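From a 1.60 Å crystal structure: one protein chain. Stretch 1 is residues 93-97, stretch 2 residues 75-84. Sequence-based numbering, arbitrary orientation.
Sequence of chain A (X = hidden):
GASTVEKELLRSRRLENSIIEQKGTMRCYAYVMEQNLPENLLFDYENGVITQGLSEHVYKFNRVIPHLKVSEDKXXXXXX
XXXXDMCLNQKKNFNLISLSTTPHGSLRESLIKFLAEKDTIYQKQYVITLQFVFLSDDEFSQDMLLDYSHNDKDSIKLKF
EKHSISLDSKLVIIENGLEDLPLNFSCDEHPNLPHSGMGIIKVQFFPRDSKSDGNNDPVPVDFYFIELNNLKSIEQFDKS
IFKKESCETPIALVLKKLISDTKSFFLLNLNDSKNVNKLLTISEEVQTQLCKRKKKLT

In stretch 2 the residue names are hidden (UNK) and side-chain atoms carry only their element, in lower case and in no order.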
# COMPACT_ATOMS: atom_id res chain seq x y z
N ASN A 93 6.34 -3.97 12.40
CA ASN A 93 5.88 -2.73 11.75
C ASN A 93 5.95 -2.91 10.25
O ASN A 93 6.89 -3.54 9.73
CB ASN A 93 6.74 -1.56 12.20
CG ASN A 93 6.69 -1.35 13.69
OD1 ASN A 93 5.68 -1.66 14.36
ND2 ASN A 93 7.79 -0.84 14.23
N PHE A 94 4.94 -2.40 9.55
CA PHE A 94 4.78 -2.76 8.16
C PHE A 94 4.09 -1.68 7.35
O PHE A 94 3.62 -0.70 7.88
CB PHE A 94 4.08 -4.12 8.00
CG PHE A 94 2.62 -4.17 8.45
CD1 PHE A 94 1.63 -4.45 7.52
CD2 PHE A 94 2.25 -4.01 9.80
CE1 PHE A 94 0.29 -4.54 7.89
CE2 PHE A 94 0.92 -4.13 10.20
CZ PHE A 94 -0.08 -4.39 9.23
N ASN A 95 4.04 -1.89 6.04
CA ASN A 95 3.48 -0.85 5.18
C ASN A 95 2.75 -1.39 3.98
O ASN A 95 2.85 -2.58 3.64
CB ASN A 95 4.57 0.16 4.77
CG ASN A 95 5.57 -0.40 3.78
OD1 ASN A 95 5.22 -0.85 2.69
ND2 ASN A 95 6.86 -0.34 4.15
N LEU A 96 1.98 -0.49 3.37
CA LEU A 96 1.40 -0.70 2.05
C LEU A 96 1.71 0.57 1.28
O LEU A 96 1.26 1.66 1.65
CB LEU A 96 -0.12 -0.93 2.17
CG LEU A 96 -0.93 -0.96 0.88
CD1 LEU A 96 -0.36 -1.98 -0.10
CD2 LEU A 96 -2.43 -1.23 1.15
N ILE A 97 2.52 0.44 0.23
CA ILE A 97 2.93 1.58 -0.58
C ILE A 97 2.20 1.47 -1.92
O ILE A 97 2.51 0.58 -2.71
CB ILE A 97 4.46 1.63 -0.75
CG1 ILE A 97 5.11 1.84 0.62
CG2 ILE A 97 4.86 2.77 -1.74
CD1 ILE A 97 6.61 1.57 0.67
N UNK A 75 -9.92 -7.06 -2.59
CA UNK A 75 -8.46 -6.94 -2.57
C UNK A 75 -7.95 -7.10 -1.14
O UNK A 75 -7.03 -7.86 -0.88
c UNK A 75 -7.94 -5.61 -3.16
c UNK A 75 -4.16 -5.93 -3.41
c UNK A 75 -3.74 -5.15 -2.35
c UNK A 75 -6.04 -4.63 -1.82
c UNK A 75 -4.68 -4.49 -1.54
c UNK A 75 -6.47 -5.42 -2.89
c UNK A 75 -5.52 -6.07 -3.68
N UNK A 76 -8.55 -6.37 -0.21
CA UNK A 76 -8.06 -6.44 1.15
C UNK A 76 -8.32 -7.78 1.82
O UNK A 76 -7.41 -8.35 2.42
c UNK A 76 -8.57 -3.00 0.84
c UNK A 76 -5.87 -2.68 1.44
c UNK A 76 -6.56 -3.82 1.84
c UNK A 76 -6.53 -1.70 0.74
c UNK A 76 -7.91 -3.98 1.57
c UNK A 76 -8.59 -5.25 1.95
c UNK A 76 -7.88 -1.85 0.44
N UNK A 77 -9.54 -8.30 1.68
CA UNK A 77 -9.87 -9.58 2.35
C UNK A 77 -9.19 -10.81 1.73
O UNK A 77 -8.83 -11.75 2.45
c UNK A 77 -12.06 -8.69 3.17
c UNK A 77 -11.40 -9.81 2.42
o UNK A 77 -11.95 -9.83 1.10
N UNK A 78 -9.02 -10.80 0.41
CA UNK A 78 -8.51 -11.96 -0.33
C UNK A 78 -7.02 -11.87 -0.63
O UNK A 78 -6.29 -12.86 -0.50
c UNK A 78 -9.32 -12.09 -1.63
c UNK A 78 -9.82 -13.17 -3.82
o UNK A 78 -11.01 -13.47 -3.68
n UNK A 78 -9.30 -12.83 -4.99
c UNK A 78 -8.87 -13.14 -2.63
N UNK A 79 -6.57 -10.70 -1.05
CA UNK A 79 -5.23 -10.60 -1.61
C UNK A 79 -4.21 -10.06 -0.63
O UNK A 79 -3.04 -10.42 -0.71
c UNK A 79 -5.67 -11.56 -4.58
c UNK A 79 -5.23 -9.70 -2.86
o UNK A 79 -6.52 -12.24 -5.20
o UNK A 79 -4.48 -11.92 -4.40
c UNK A 79 -6.13 -10.21 -4.02
N UNK A 80 -4.67 -9.20 0.29
CA UNK A 80 -3.77 -8.49 1.20
C UNK A 80 -3.75 -9.07 2.62
O UNK A 80 -2.74 -8.94 3.33
c UNK A 80 -3.42 -6.13 2.14
c UNK A 80 -2.00 -4.42 3.79
c UNK A 80 -1.43 -4.84 2.60
o UNK A 80 -1.31 -3.59 4.64
c UNK A 80 -4.21 -7.02 1.24
c UNK A 80 -3.25 -4.84 4.17
c UNK A 80 -3.96 -5.69 3.35
c UNK A 80 -2.15 -5.68 1.78
N UNK A 81 -4.84 -9.73 3.01
CA UNK A 81 -5.03 -10.10 4.42
C UNK A 81 -3.99 -11.09 4.98
O UNK A 81 -3.66 -11.02 6.15
c UNK A 81 -6.44 -10.64 4.65
o UNK A 81 -6.60 -11.88 4.01
N UNK A 82 -3.48 -12.00 4.16
CA UNK A 82 -2.45 -12.92 4.66
C UNK A 82 -1.17 -12.18 5.11
O UNK A 82 -0.63 -12.44 6.20
c UNK A 82 -3.38 -14.85 3.31
c UNK A 82 -2.12 -14.02 3.62
c UNK A 82 -1.00 -14.91 4.12
N UNK A 83 -0.70 -11.25 4.28
CA UNK A 83 0.42 -10.39 4.64
C UNK A 83 0.11 -9.56 5.90
O UNK A 83 0.92 -9.49 6.83
c UNK A 83 0.70 -9.47 3.45
o UNK A 83 3.97 -4.94 4.45
c UNK A 83 1.78 -5.86 4.09
c UNK A 83 0.99 -6.99 3.86
c UNK A 83 3.73 -7.28 4.13
c UNK A 83 2.93 -8.38 3.89
c UNK A 83 3.15 -6.01 4.23
c UNK A 83 1.56 -8.27 3.74
N UNK A 84 -1.05 -8.90 5.90
CA UNK A 84 -1.45 -8.08 7.02
C UNK A 84 -1.49 -8.87 8.31
O UNK A 84 -0.92 -8.44 9.31
n UNK A 84 -3.21 -5.54 8.28
c UNK A 84 -2.83 -7.47 6.71
c UNK A 84 -4.39 -7.31 8.76
n UNK A 84 -4.66 -6.30 9.66
c UNK A 84 -3.93 -5.25 9.35
c UNK A 84 -3.48 -6.83 7.89

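Position 75 carries seven side-chain carbons, one leading into a six-membered ring with no heteroatom. CA to CB points toward the strand, yet the nearest ring carbon is still 4.8 Å from Leu96 CD2. This is Phe75. Position 76 has the same seven carbons and the same plain ring; its CB sets off sideways, but its end comes nearer, and a ring carbon lies 3.7 Å from Leu96 CD2. It is Phe76, with CE1 making that contact at the ring edge.

At position 77 a single carbon bears one oxygen and one carbon, a branch that identifies Thr77, far from the strand. Position 78 is a chain of three carbons, the third carrying one oxygen and one nitrogen: Gln78, also out of reach. Position 79, likewise out of reach, again has three carbons, but the last holds two oxygens. It is Glu79, whose OE2 accepts a hydrogen bond from Gln78 NE2 at 2.8 Å.

Position 80 shows seven carbons and one oxygen, the oxygen on the far end of a six-membered ring. CA to CB points toward the strand, and the oxygen lies 3.7 Å from Phe94 CE1 and 3.8 Å from Leu96 CB. The residue is Tyr80. Its backbone N hydrogen-bonds to Phe75 O at 3.0 Å, part of a wider pi-type turn.

One carbon and one oxygen at position 81 give Ser81, whose OG donates to Thr77 O at 2.7 Å. Three carbons, branched at the first, make position 82 Val82; neither residue reaches the strand.

Position 83 repeats the seven carbons and one oxygen, with a hydroxyl-bearing six-membered ring. Its CB points sideways, but the ring extends until its oxygen is 2.7 Å from Asn95 O. This is Tyr83. Position 84 has one carbon and a five-membered ring of three carbons and two nitrogens, one nitrogen 3.5 Å from Phe94 CZ: His84, the contact atom being ND1.

The contact joins an aromatic helix surface to alternate side chains of the strand. Phe94 and Leu96 point toward the helix, whereas Asn95 points away and offers its backbone instead: Tyr83 OH donates to Asn95 O, a hydrogen bond that needs no particular side chain on the strand. The same tyrosine receives the edge of Phe94 toward its ring face, offset, with centroids 5.7 Å apart and planes at 75°. Leu96 CD2 packs against Phe76 CE1 and lies 4.0 Å from Tyr80 CE1.

Stretch 2 75-84: FFTQEYSVYH
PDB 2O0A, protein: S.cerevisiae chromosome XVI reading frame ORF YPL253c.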